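Local atomic coordinates of lombricine kinase (Urechis caupo, PDB entry 3JPZ), a protein that probably catalyses the reversible transfer of a phosphoryl group between ATP and the guanidino compound lombricine, as a member of the phosphagen kinase family. Residues Ala63-Tyr69 and Leu267-Pro271; Phe87-Gln93 and Gln262-Tyr266; Arg122-Leu127 and Arg256-Trp260; Ala148-Leu152 and Ala246-Met251. All blocks are in the same frame, centred on the assembly; numbering follows the deposited sequence.

Interaction 1: Ala63-Tyr69 and Leu267-Pro271; sequences AGDEESY and LCACP
A63, extended (phi/psi -80/133), lies opposite A269 with their CA atoms 4.5 Å apart, and its N donates a nearly straight hydrogen bond to A269 O (2.9 Å, 173°). After G64 the chain makes a type I beta turn from D65 to S68, closed by S68 N to D65 O at 2.9 Å. D65, chi1 p, faces away from 267-271 and caps the turn: its OD1 accepts from S68 OG (2.9 Å) and, weakly, from S68 N (2.8 Å). E66, chi1 and chi2 both t, reaches back so that its OE2 lies 3.1 Å from L267 CD1; the carboxylate itself is held by a salt bridge to R125. Y69, in the helix that follows, has chi1 m and points at the opposing segment. One face of its ring is covered by L267 CD2, a CH-pi contact 4.1 Å from the centroid, and its hydroxyl donates a very short hydrogen bond from Y69 OH to C268 O (2.5 Å). The segment 267-271 is irregular, with L267 and C268 extended and A269 turning at -72/-39. The result is a beta turn with a D65 side-chain cap leading into a helix, whose Y69 packs on an irregular loop, here joining the N-terminal domain to the catalytic domain of a phosphagen kinase, with C268 about 8 Å (side chain to side chain) from the ADP-binding R223.

Interaction 2: Phe87-Gln93 and Gln262-Tyr266; sequences FGPNDSQ and QRLGY
R263 slides its guanidinium between F87 and P89, with F87 CE2 over one face and P89 CA over the opposite one. Its side chain is extended, chi1 to chi3 all t, and carries the charged end into the type I beta turn G88-D91. There R263 NH2 donates to G88 O (2.8 Å, 170°), with a weak second bond from R263 NH1 to the same G88 O (3.4 Å); that oxygen also closes the turn by accepting from D91 N at 3.1 Å. D91 OD2 accepts from G88 N (2.9 Å), tightening the turn further. A water links R263 NH1 (2.8 Å) to F87 O (2.6 Å). Beyond the turn S92 is extended (-142/142) and its CA comes within 4.4 Å of R263 CA; Q93 N donates to R263 O (2.9 Å, 158°), while a second water joins Q93 O (2.5 Å) to Q262 O (2.6 Å). F87, chi1 t, packs its CE2 on L264 CD2 at 3.8 Å. G265, at positive phi (63/-136), leaves room for Q93, whose CB lies 3.8 Å from G265 N; a CB on G265 would strike Q93 CG. The contact thus pins the loop after helix 73-83 to the turn between the short strands 260-261 and 265-266. Helix 73-83 flanks both partners, D77 forming a salt bridge with R263 and I80 touching F87 and L264.

Interaction 3: Arg122-Leu127 and Arg256-Trp260; sequences RGIRGL and REYMW
R125 and M259 lose the most surface to the contact, on two irregular segments joined by a single beta bridge, I124 with Y258 (CA-CA 4.9 Å). The bonds M259 N to G123 O (2.9 Å) and R125 N to E257 O (2.9 Å) flank the bridged pair. R125, chi1 and chi2 t, runs along 256-260: its NH1 makes a salt bridge with E257 OE2 (3.1 Å) and its NH2 donates to W260 O (2.9 Å), while E66 supplies a second acidic partner. M259, chi1 m and chi2 t, lays its CG 3.6 Å from R125 CA and brings its CE within 3.0 Å of I124 O. The type II turn I124-L127 has G126 at 96/-9; R256, chi1 and chi2 m, comes over it and donates weakly from NH1 to R125 O (2.8 Å). At the other end R122 CD lies over the Y258 ring, 3.7 Å from its centroid, a CH-pi contact. Water links G123 N (3.1 Å) to M259 O (2.6 Å). The bridge ties the loop leaving strand 113-122 to the loop that follows helix 233-252; I124 packs between that helix, through M251, and helix 135-149, through I145, while L127 and R256 touch F3 of the second subunit.

Interaction 4: Ala148-Leu152 and Ala246-Met251; sequences ALAGL and AIAEQM
A246 opens this helical segment, which stays alpha-helical throughout (phi/psi near -64/-40), and directs its CB at the partner, meeting L152 CD2 at 3.9 Å. I247, chi1 m and chi2 t, sets its CG1-CD1 arm against both leucines: CD1 4.1 Å from L149 CD2, CG1 4.1 Å from L152 CD1. A turn later Q250 points at the other segment; its CA is 4.9 Å from A148 CA and its CB 3.7 Å from A148 CB. With chi1 and chi2 both m, its side chain bends so that CG lies 3.2 Å from A148 O, and its NE2 is 3.6 Å from G151 O. M251 closes the segment, its CG 3.9 Å from A148 CB. A type I turn runs from L149 to L152, with G151 N to A148 O (3.3 Å) and L152 N to L149 O (3.0 Å); L152, chi1 m and chi2 t, leaves sideways, and its CD2 reaches A246 CB. G151 (-97/2) lies close beside Q250, where a CB would strike Q250 OE1. Helix 135-149 is thereby laid against helix 233-252 on the catalytic domain, with I214 of the sheet touching both L149 and I247. With no hydrogen bond or salt bridge between the segments, the join depends on van der Waals fit: A246 on L152, I247 on L149 and L152, A148 on M251 and the aliphatic part of Q250.

Overall arrangement
From the N terminus, 63-69 meets 267-271 and closes the longest loop, interaction 1. Nested inside it come interaction 2, then interaction 3, then interaction 4, each within the loop of the one before, so none of the four cross. On the return path 246-251, 256-260, 262-266 and 267-271 follow in almost unbroken order, and this run binds four successive parts of the chain: the N-terminal domain, the loop after helix 73-83, the end of central strand 113-122 and helix 135-149. Neighbours also touch: Y69 with L264, the E66-R125 salt bridge between interactions 1 and 3, and Y258 packed on I247 between 3 and 4. Interactions 1 and 4 remain about 11 Å apart at their nearest atoms.

Interaction 1: Ala63-Tyr69 and Leu267-Pro271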
loop_
_atom_site.group_PDB
_atom_site.type_symbol
_atom_site.label_atom_id
_atom_site.label_comp_id
_atom_site.label_asym_id
_atom_site.label_seq_id
_atom_site.Cartn_x
_atom_site.Cartn_y
_atom_site.Cartn_z
ATOM N N ALA A 63 0.008 -15.528 -4.673
ATOM C CA ALA A 63 -1.295 -16.171 -4.667
ATOM C C ALA A 63 -2.227 -15.418 -3.750
ATOM O O ALA A 63 -1.866 -15.071 -2.626
ATOM C CB ALA A 63 -1.167 -17.630 -4.222
ATOM N N GLY A 64 -3.426 -15.145 -4.239
ATOM C CA GLY A 64 -4.471 -14.634 -3.380
ATOM C C GLY A 64 -5.054 -15.764 -2.553
ATOM O O GLY A 64 -5.613 -15.547 -1.477
ATOM N N ASP A 65 -4.927 -16.981 -3.063
ATOM C CA ASP A 65 -5.474 -18.154 -2.394
ATOM C C ASP A 65 -4.882 -19.440 -2.967
ATOM O O ASP A 65 -4.116 -19.409 -3.927
ATOM C CB ASP A 65 -7.006 -18.163 -2.482
ATOM C CG ASP A 65 -7.536 -18.375 -3.905
ATOM O OD1 ASP A 65 -6.741 -18.470 -4.863
ATOM O OD2 ASP A 65 -8.776 -18.450 -4.065
ATOM N N GLU A 66 -5.233 -20.569 -2.366
ATOM C CA GLU A 66 -4.628 -21.840 -2.734
ATOM C C GLU A 66 -4.941 -22.129 -4.190
ATOM O O GLU A 66 -4.104 -22.644 -4.936
ATOM C CB GLU A 66 -5.164 -22.962 -1.841
ATOM C CG GLU A 66 -4.819 -24.348 -2.326
ATOM C CD GLU A 66 -5.042 -25.412 -1.270
ATOM O OE1 GLU A 66 -5.740 -25.142 -0.270
ATOM O OE2 GLU A 66 -4.514 -26.523 -1.445
ATOM N N GLU A 67 -6.152 -21.753 -4.583
ATOM C CA GLU A 67 -6.666 -22.032 -5.909
ATOM C C GLU A 67 -5.889 -21.248 -6.964
ATOM O O GLU A 67 -5.886 -21.598 -8.138
ATOM C CB GLU A 67 -8.157 -21.688 -5.962
ATOM C CG GLU A 67 -9.074 -22.709 -5.268
ATOM C CD GLU A 67 -9.123 -22.567 -3.745
ATOM O OE1 GLU A 67 -8.418 -21.707 -3.179
ATOM O OE2 GLU A 67 -9.880 -23.326 -3.103
ATOM N N SER A 68 -5.220 -20.190 -6.534
ATOM C CA SER A 68 -4.419 -19.378 -7.440
ATOM C C SER A 68 -3.436 -20.213 -8.245
ATOM O O SER A 68 -3.221 -19.958 -9.423
ATOM C CB SER A 68 -3.654 -18.316 -6.660
ATOM O OG SER A 68 -4.519 -17.285 -6.236
ATOM N N TYR A 69 -2.834 -21.210 -7.615
ATOM C CA TYR A 69 -1.824 -22.025 -8.289
ATOM C C TYR A 69 -2.392 -22.847 -9.448
ATOM O O TYR A 69 -1.687 -23.158 -10.401
ATOM C CB TYR A 69 -1.112 -22.921 -7.274
ATOM C CG TYR A 69 -0.150 -22.148 -6.402
ATOM C CD1 TYR A 69 1.136 -21.870 -6.842
ATOM C CD2 TYR A 69 -0.530 -21.674 -5.158
ATOM C CE1 TYR A 69 2.017 -21.159 -6.060
ATOM C CE2 TYR A 69 0.344 -20.967 -4.368
ATOM C CZ TYR A 69 1.623 -20.713 -4.827
ATOM O OH TYR A 69 2.518 -20.004 -4.058
ATOM N N LEU A 267 1.774 -25.117 0.461
ATOM C CA LEU A 267 1.418 -23.959 -0.327
ATOM C C LEU A 267 1.496 -22.706 0.520
ATOM O O LEU A 267 1.058 -22.680 1.666
ATOM C CB LEU A 267 0.016 -24.134 -0.905
ATOM C CG LEU A 267 -0.111 -25.230 -1.964
ATOM C CD1 LEU A 267 -1.556 -25.691 -2.083
ATOM C CD2 LEU A 267 0.417 -24.755 -3.313
ATOM N N CYS A 268 2.074 -21.666 -0.066
ATOM C CA CYS A 268 2.166 -20.363 0.563
ATOM C C CYS A 268 1.873 -19.335 -0.522
ATOM O O CYS A 268 1.794 -19.685 -1.689
ATOM C CB CYS A 268 3.566 -20.167 1.124
ATOM S SG CYS A 268 4.827 -20.477 -0.120
ATOM N N ALA A 269 1.705 -18.072 -0.152
ATOM C CA ALA A 269 1.304 -17.068 -1.123
ATOM C C ALA A 269 2.456 -16.769 -2.068
ATOM O O ALA A 269 2.255 -16.596 -3.261
ATOM C CB ALA A 269 0.842 -15.804 -0.425
ATOM N N CYS A 270 3.669 -16.720 -1.539
ATOM C CA CYS A 270 4.825 -16.427 -2.377
ATOM C C CYS A 270 5.463 -17.720 -2.851
ATOM O O CYS A 270 5.828 -18.569 -2.040
ATOM C CB CYS A 270 5.853 -15.595 -1.639
ATOM S SG CYS A 270 7.327 -15.213 -2.646
ATOM N N PRO A 271 5.606 -17.864 -4.176
ATOM C CA PRO A 271 6.154 -19.068 -4.807
ATOM C C PRO A 271 7.566 -19.383 -4.330
ATOM O O PRO A 271 8.002 -20.525 -4.433
ATOM C CB PRO A 271 6.161 -18.711 -6.300
ATOM C CG PRO A 271 5.145 -17.625 -6.439
ATOM C CD PRO A 271 5.236 -16.842 -5.169
#

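Interaction 2: Phe87-Gln93 and Gln262-Tyr266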
loop_
_atom_site.group_PDB
_atom_site.type_symbol
_atom_site.label_atom_id
_atom_site.label_comp_id
_atom_site.label_asym_id
_atom_site.label_seq_id
_atom_site.Cartn_x
_atom_site.Cartn_y
_atom_site.Cartn_z
ATOM N N PHE A 87 12.221 -26.488 -11.972
ATOM C CA PHE A 87 11.108 -27.197 -11.359
ATOM C C PHE A 87 9.905 -26.957 -12.271
ATOM O O PHE A 87 9.175 -25.981 -12.115
ATOM C CB PHE A 87 10.861 -26.698 -9.932
ATOM C CG PHE A 87 9.952 -27.586 -9.123
ATOM C CD1 PHE A 87 10.474 -28.567 -8.303
ATOM C CD2 PHE A 87 8.578 -27.437 -9.185
ATOM C CE1 PHE A 87 9.638 -29.386 -7.561
ATOM C CE2 PHE A 87 7.739 -28.247 -8.445
ATOM C CZ PHE A 87 8.268 -29.228 -7.636
ATOM N N GLY A 88 9.745 -27.828 -13.263
ATOM C CA GLY A 88 8.703 -27.685 -14.265
ATOM C C GLY A 88 7.390 -28.283 -13.808
ATOM O O GLY A 88 7.287 -28.748 -12.681
ATOM N N PRO A 89 6.384 -28.293 -14.694
ATOM C CA PRO A 89 5.026 -28.756 -14.373
ATOM C C PRO A 89 4.968 -30.220 -13.922
ATOM O O PRO A 89 4.149 -30.581 -13.080
ATOM C CB PRO A 89 4.270 -28.583 -15.698
ATOM C CG PRO A 89 5.101 -27.648 -16.512
ATOM C CD PRO A 89 6.511 -27.892 -16.105
ATOM N N ASN A 90 5.830 -31.053 -14.486
ATOM C CA ASN A 90 5.827 -32.478 -14.183
ATOM C C ASN A 90 6.765 -32.834 -13.042
ATOM O O ASN A 90 6.864 -33.998 -12.646
ATOM C CB ASN A 90 6.206 -33.276 -15.428
ATOM C CG ASN A 90 5.109 -33.269 -16.481
ATOM O OD1 ASN A 90 5.297 -32.755 -17.586
ATOM N ND2 ASN A 90 3.953 -33.828 -16.136
ATOM N N ASP A 91 7.467 -31.831 -12.524
ATOM C CA ASP A 91 8.322 -32.027 -11.367
ATOM C C ASP A 91 7.462 -32.040 -10.112
ATOM O O ASP A 91 6.375 -31.461 -10.093
ATOM C CB ASP A 91 9.377 -30.921 -11.281
ATOM C CG ASP A 91 10.513 -31.125 -12.263
ATOM O OD1 ASP A 91 10.672 -32.262 -12.752
ATOM O OD2 ASP A 91 11.248 -30.158 -12.544
ATOM N N SER A 92 7.948 -32.695 -9.065
ATOM C CA SER A 92 7.183 -32.808 -7.838
ATOM C C SER A 92 8.062 -32.708 -6.595
ATOM O O SER A 92 9.191 -33.196 -6.561
ATOM C CB SER A 92 6.399 -34.119 -7.826
ATOM O OG SER A 92 5.264 -34.017 -6.985
ATOM N N GLN A 93 7.523 -32.049 -5.575
ATOM C CA GLN A 93 8.180 -31.926 -4.285
ATOM C C GLN A 93 8.091 -33.244 -3.525
ATOM O O GLN A 93 7.034 -33.875 -3.486
ATOM C CB GLN A 93 7.502 -30.827 -3.473
ATOM C CG GLN A 93 8.017 -30.699 -2.076
ATOM C CD GLN A 93 9.433 -30.172 -2.050
ATOM O OE1 GLN A 93 9.969 -29.764 -3.077
ATOM N NE2 GLN A 93 10.041 -30.172 -0.877
ATOM N N GLN A 262 0.561 -32.584 -3.610
ATOM C CA GLN A 262 1.618 -33.530 -3.923
ATOM C C GLN A 262 2.680 -32.898 -4.809
ATOM O O GLN A 262 3.854 -33.247 -4.715
ATOM C CB GLN A 262 1.009 -34.750 -4.619
ATOM C CG GLN A 262 1.881 -35.987 -4.626
ATOM C CD GLN A 262 1.092 -37.226 -4.997
ATOM O OE1 GLN A 262 0.183 -37.167 -5.825
ATOM N NE2 GLN A 262 1.434 -38.352 -4.386
ATOM N N ARG A 263 2.271 -31.964 -5.665
ATOM C CA ARG A 263 3.200 -31.347 -6.612
ATOM C C ARG A 263 4.103 -30.286 -5.982
ATOM O O ARG A 263 5.301 -30.248 -6.245
ATOM C CB ARG A 263 2.445 -30.729 -7.793
ATOM C CG ARG A 263 3.307 -29.789 -8.639
ATOM C CD ARG A 263 2.528 -29.203 -9.812
ATOM N NE ARG A 263 3.133 -27.982 -10.348
ATOM C CZ ARG A 263 4.298 -27.937 -10.987
ATOM N NH1 ARG A 263 4.766 -26.781 -11.450
ATOM N NH2 ARG A 263 4.996 -29.049 -11.161
ATOM N N LEU A 264 3.522 -29.429 -5.154
ATOM C CA LEU A 264 4.209 -28.238 -4.679
ATOM C C LEU A 264 4.498 -28.284 -3.188
ATOM O O LEU A 264 5.051 -27.338 -2.633
ATOM C CB LEU A 264 3.363 -27.006 -4.985
ATOM C CG LEU A 264 3.234 -26.700 -6.472
ATOM C CD1 LEU A 264 2.434 -25.418 -6.684
ATOM C CD2 LEU A 264 4.615 -26.599 -7.092
ATOM N N GLY A 265 4.131 -29.384 -2.544
ATOM C CA GLY A 265 4.285 -29.492 -1.109
ATOM C C GLY A 265 3.424 -28.454 -0.428
ATOM O O GLY A 265 2.271 -28.246 -0.805
ATOM N N TYR A 266 3.983 -27.787 0.571
ATOM C CA TYR A 266 3.209 -26.821 1.329
ATOM C C TYR A 266 3.025 -25.541 0.545
ATOM O O TYR A 266 3.982 -24.963 0.019
ATOM C CB TYR A 266 3.837 -26.566 2.701
ATOM C CG TYR A 266 3.676 -27.769 3.592
ATOM C CD1 TYR A 266 2.415 -28.165 4.023
ATOM C CD2 TYR A 266 4.770 -28.540 3.961
ATOM C CE1 TYR A 266 2.251 -29.278 4.815
ATOM C CE2 TYR A 266 4.617 -29.653 4.756
ATOM C CZ TYR A 266 3.350 -30.019 5.181
ATOM O OH TYR A 266 3.185 -31.128 5.976
HETATM O O HOH W 1 6.757 -25.233 -12.555
HETATM O O HOH W 2 4.806 -34.207 -2.481
#

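Interaction 3: Arg122-Leu127 and Arg256-Trp260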
loop_
_atom_site.group_PDB
_atom_site.type_symbol
_atom_site.label_atom_id
_atom_site.label_comp_id
_atom_site.label_asym_id
_atom_site.label_seq_id
_atom_site.Cartn_x
_atom_site.Cartn_y
_atom_site.Cartn_z
ATOM N N ARG A 122 2.767 -22.070 7.092
ATOM C CA ARG A 122 1.638 -22.914 6.764
ATOM C C ARG A 122 0.463 -22.026 6.412
ATOM O O ARG A 122 0.263 -20.978 7.027
ATOM C CB ARG A 122 1.297 -23.823 7.939
ATOM C CG ARG A 122 2.353 -24.896 8.200
ATOM C CD ARG A 122 2.402 -25.904 7.067
ATOM N NE ARG A 122 3.354 -26.981 7.317
ATOM C CZ ARG A 122 4.643 -26.934 6.990
ATOM N NH1 ARG A 122 5.138 -25.865 6.392
ATOM N NH2 ARG A 122 5.441 -27.961 7.254
ATOM N N GLY A 123 -0.280 -22.431 5.389
ATOM C CA GLY A 123 -1.583 -21.857 5.114
ATOM C C GLY A 123 -2.664 -22.764 5.677
ATOM O O GLY A 123 -2.448 -23.963 5.844
ATOM N N ILE A 124 -3.819 -22.190 5.990
ATOM C CA ILE A 124 -4.955 -22.964 6.471
ATOM C C ILE A 124 -5.937 -23.152 5.319
ATOM O O ILE A 124 -6.487 -22.185 4.799
ATOM C CB ILE A 124 -5.641 -22.249 7.649
ATOM C CG1 ILE A 124 -4.603 -21.845 8.709
ATOM C CG2 ILE A 124 -6.723 -23.130 8.264
ATOM C CD1 ILE A 124 -3.811 -23.011 9.293
ATOM N N ARG A 125 -6.136 -24.394 4.896
ATOM C CA ARG A 125 -6.955 -24.674 3.721
ATOM C C ARG A 125 -8.371 -24.137 3.905
ATOM O O ARG A 125 -8.923 -24.168 5.007
ATOM C CB ARG A 125 -6.982 -26.174 3.418
ATOM C CG ARG A 125 -7.900 -26.554 2.265
ATOM C CD ARG A 125 -7.553 -27.923 1.711
ATOM N NE ARG A 125 -6.303 -27.904 0.959
ATOM C CZ ARG A 125 -5.595 -28.987 0.653
ATOM N NH1 ARG A 125 -6.003 -30.188 1.036
ATOM N NH2 ARG A 125 -4.474 -28.870 -0.036
ATOM N N GLY A 126 -8.939 -23.628 2.818
ATOM C CA GLY A 126 -10.255 -23.025 2.848
ATOM C C GLY A 126 -10.228 -21.514 2.986
ATOM O O GLY A 126 -11.265 -20.868 2.845
ATOM N N LEU A 127 -9.052 -20.942 3.245
ATOM C CA LEU A 127 -8.963 -19.526 3.578
ATOM C C LEU A 127 -7.917 -18.783 2.752
ATOM O O LEU A 127 -6.792 -19.252 2.572
ATOM C CB LEU A 127 -8.642 -19.360 5.053
ATOM C CG LEU A 127 -9.655 -20.013 5.997
ATOM C CD1 LEU A 127 -9.109 -20.051 7.405
ATOM C CD2 LEU A 127 -10.975 -19.272 5.953
ATOM N N ARG A 256 -9.941 -28.666 9.883
ATOM C CA ARG A 256 -8.978 -27.817 9.196
ATOM C C ARG A 256 -7.678 -28.567 8.921
ATOM O O ARG A 256 -7.364 -29.556 9.582
ATOM C CB ARG A 256 -8.711 -26.558 10.021
ATOM C CG ARG A 256 -9.882 -25.576 10.062
ATOM C CD ARG A 256 -10.191 -24.994 8.686
ATOM N NE ARG A 256 -11.170 -23.908 8.740
ATOM C CZ ARG A 256 -11.685 -23.310 7.668
ATOM N NH1 ARG A 256 -11.321 -23.691 6.449
ATOM N NH2 ARG A 256 -12.566 -22.329 7.815
ATOM N N GLU A 257 -6.921 -28.090 7.939
ATOM C CA GLU A 257 -5.694 -28.761 7.531
ATOM C C GLU A 257 -4.766 -27.784 6.821
ATOM O O GLU A 257 -5.221 -26.836 6.177
ATOM C CB GLU A 257 -6.033 -29.923 6.598
ATOM C CG GLU A 257 -6.800 -29.506 5.347
ATOM C CD GLU A 257 -7.444 -30.687 4.639
ATOM O OE1 GLU A 257 -7.554 -31.764 5.261
ATOM O OE2 GLU A 257 -7.847 -30.539 3.465
ATOM N N TYR A 258 -3.462 -28.004 6.948
ATOM C CA TYR A 258 -2.499 -27.198 6.212
ATOM C C TYR A 258 -2.766 -27.323 4.715
ATOM O O TYR A 258 -3.125 -28.392 4.232
ATOM C CB TYR A 258 -1.061 -27.649 6.503
ATOM C CG TYR A 258 -0.627 -27.545 7.950
ATOM C CD1 TYR A 258 -1.086 -26.524 8.767
ATOM C CD2 TYR A 258 0.284 -28.451 8.483
ATOM C CE1 TYR A 258 -0.681 -26.427 10.084
ATOM C CE2 TYR A 258 0.702 -28.359 9.795
ATOM C CZ TYR A 258 0.219 -27.344 10.590
ATOM O OH TYR A 258 0.639 -27.248 11.892
ATOM N N MET A 259 -2.584 -26.233 3.978
ATOM C CA MET A 259 -2.606 -26.295 2.526
ATOM C C MET A 259 -1.384 -27.054 2.051
ATOM O O MET A 259 -0.251 -26.674 2.351
ATOM C CB MET A 259 -2.556 -24.895 1.922
ATOM C CG MET A 259 -3.769 -24.044 2.201
ATOM S SD MET A 259 -3.468 -22.379 1.588
ATOM C CE MET A 259 -4.804 -21.493 2.374
ATOM N N TRP A 260 -1.612 -28.112 1.287
ATOM C CA TRP A 260 -0.529 -28.959 0.814
ATOM C C TRP A 260 -0.999 -29.773 -0.372
ATOM O O TRP A 260 -2.071 -30.379 -0.332
ATOM C CB TRP A 260 -0.083 -29.908 1.927
ATOM C CG TRP A 260 0.969 -30.893 1.505
ATOM C CD1 TRP A 260 2.325 -30.731 1.588
ATOM C CD2 TRP A 260 0.754 -32.194 0.938
ATOM N NE1 TRP A 260 2.961 -31.850 1.109
ATOM C CE2 TRP A 260 2.022 -32.760 0.700
ATOM C CE3 TRP A 260 -0.386 -32.931 0.602
ATOM C CZ2 TRP A 260 2.184 -34.030 0.145
ATOM C CZ3 TRP A 260 -0.223 -34.197 0.052
ATOM C CH2 TRP A 260 1.051 -34.732 -0.168
HETATM O O HOH W 3 0.776 -24.714 3.662
HETATM O O HOH W 4 -12.820 -21.520 4.912
#

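Interaction 4: Ala148-Leu152 and Ala246-Met251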
loop_
_atom_site.group_PDB
_atom_site.type_symbol
_atom_site.label_atom_id
_atom_site.label_comp_id
_atom_site.label_asym_id
_atom_site.label_seq_id
_atom_site.Cartn_x
_atom_site.Cartn_y
_atom_site.Cartn_z
ATOM N N ALA A 148 -6.249 -24.089 18.360
ATOM C CA ALA A 148 -5.491 -25.313 18.147
ATOM C C ALA A 148 -4.234 -25.289 19.012
ATOM O O ALA A 148 -3.793 -26.320 19.526
ATOM C CB ALA A 148 -5.124 -25.454 16.691
ATOM N N LEU A 149 -3.670 -24.099 19.173
ATOM C CA LEU A 149 -2.470 -23.912 19.976
ATOM C C LEU A 149 -2.777 -24.122 21.444
ATOM O O LEU A 149 -1.935 -24.596 22.200
ATOM C CB LEU A 149 -1.923 -22.500 19.787
ATOM C CG LEU A 149 -1.077 -22.237 18.539
ATOM C CD1 LEU A 149 -0.817 -20.751 18.423
ATOM C CD2 LEU A 149 0.232 -23.025 18.583
ATOM N N ALA A 150 -3.989 -23.759 21.841
ATOM C CA ALA A 150 -4.394 -23.841 23.235
ATOM C C ALA A 150 -4.482 -25.287 23.702
ATOM O O ALA A 150 -4.587 -25.548 24.897
ATOM C CB ALA A 150 -5.729 -23.138 23.433
ATOM N N GLY A 151 -4.444 -26.217 22.753
ATOM C CA GLY A 151 -4.518 -27.634 23.055
ATOM C C GLY A 151 -3.161 -28.304 23.112
ATOM O O GLY A 151 -3.066 -29.510 23.316
ATOM N N LEU A 152 -2.104 -27.524 22.919
ATOM C CA LEU A 152 -0.756 -28.026 23.124
ATOM C C LEU A 152 -0.468 -28.053 24.616
ATOM O O LEU A 152 -1.004 -27.246 25.375
ATOM C CB LEU A 152 0.277 -27.138 22.422
ATOM C CG LEU A 152 0.095 -26.932 20.921
ATOM C CD1 LEU A 152 1.330 -26.268 20.327
ATOM C CD2 LEU A 152 -0.184 -28.250 20.231
ATOM N N ALA A 246 1.493 -31.590 15.747
ATOM C CA ALA A 246 0.616 -31.478 16.902
ATOM C C ALA A 246 -0.430 -30.389 16.676
ATOM O O ALA A 246 -1.602 -30.544 17.013
ATOM C CB ALA A 246 1.433 -31.184 18.147
ATOM N N ILE A 247 0.012 -29.283 16.095
ATOM C CA ILE A 247 -0.864 -28.173 15.777
ATOM C C ILE A 247 -1.902 -28.627 14.772
ATOM O O ILE A 247 -3.076 -28.268 14.866
ATOM C CB ILE A 247 -0.054 -27.014 15.170
ATOM C CG1 ILE A 247 0.815 -26.359 16.244
ATOM C CG2 ILE A 247 -0.977 -25.984 14.528
ATOM C CD1 ILE A 247 1.863 -25.409 15.679
ATOM N N ALA A 248 -1.455 -29.420 13.806
ATOM C CA ALA A 248 -2.336 -29.946 12.780
ATOM C C ALA A 248 -3.382 -30.862 13.409
ATOM O O ALA A 248 -4.550 -30.816 13.040
ATOM C CB ALA A 248 -1.536 -30.707 11.739
ATOM N N GLU A 249 -2.959 -31.689 14.360
ATOM C CA GLU A 249 -3.854 -32.685 14.935
ATOM C C GLU A 249 -4.986 -31.976 15.656
ATOM O O GLU A 249 -6.145 -32.378 15.563
ATOM C CB GLU A 249 -3.112 -33.604 15.905
ATOM C CG GLU A 249 -3.610 -35.039 15.894
ATOM C CD GLU A 249 -3.081 -35.852 17.060
ATOM O OE1 GLU A 249 -2.065 -35.447 17.665
ATOM O OE2 GLU A 249 -3.683 -36.900 17.373
ATOM N N GLN A 250 -4.644 -30.914 16.375
ATOM C CA GLN A 250 -5.653 -30.076 17.002
ATOM C C GLN A 250 -6.564 -29.478 15.940
ATOM O O GLN A 250 -7.778 -29.404 16.117
ATOM C CB GLN A 250 -4.992 -28.966 17.813
ATOM C CG GLN A 250 -4.211 -29.476 19.002
ATOM C CD GLN A 250 -5.054 -30.350 19.919
ATOM O OE1 GLN A 250 -6.256 -30.135 20.070
ATOM N NE2 GLN A 250 -4.424 -31.341 20.535
ATOM N N MET A 251 -5.964 -29.070 14.829
ATOM C CA MET A 251 -6.686 -28.416 13.756
ATOM C C MET A 251 -7.737 -29.329 13.144
ATOM O O MET A 251 -8.779 -28.858 12.700
ATOM C CB MET A 251 -5.708 -27.936 12.676
ATOM C CG MET A 251 -5.088 -26.593 12.986
ATOM S SD MET A 251 -3.656 -26.190 11.943
ATOM C CE MET A 251 -4.333 -26.428 10.303
#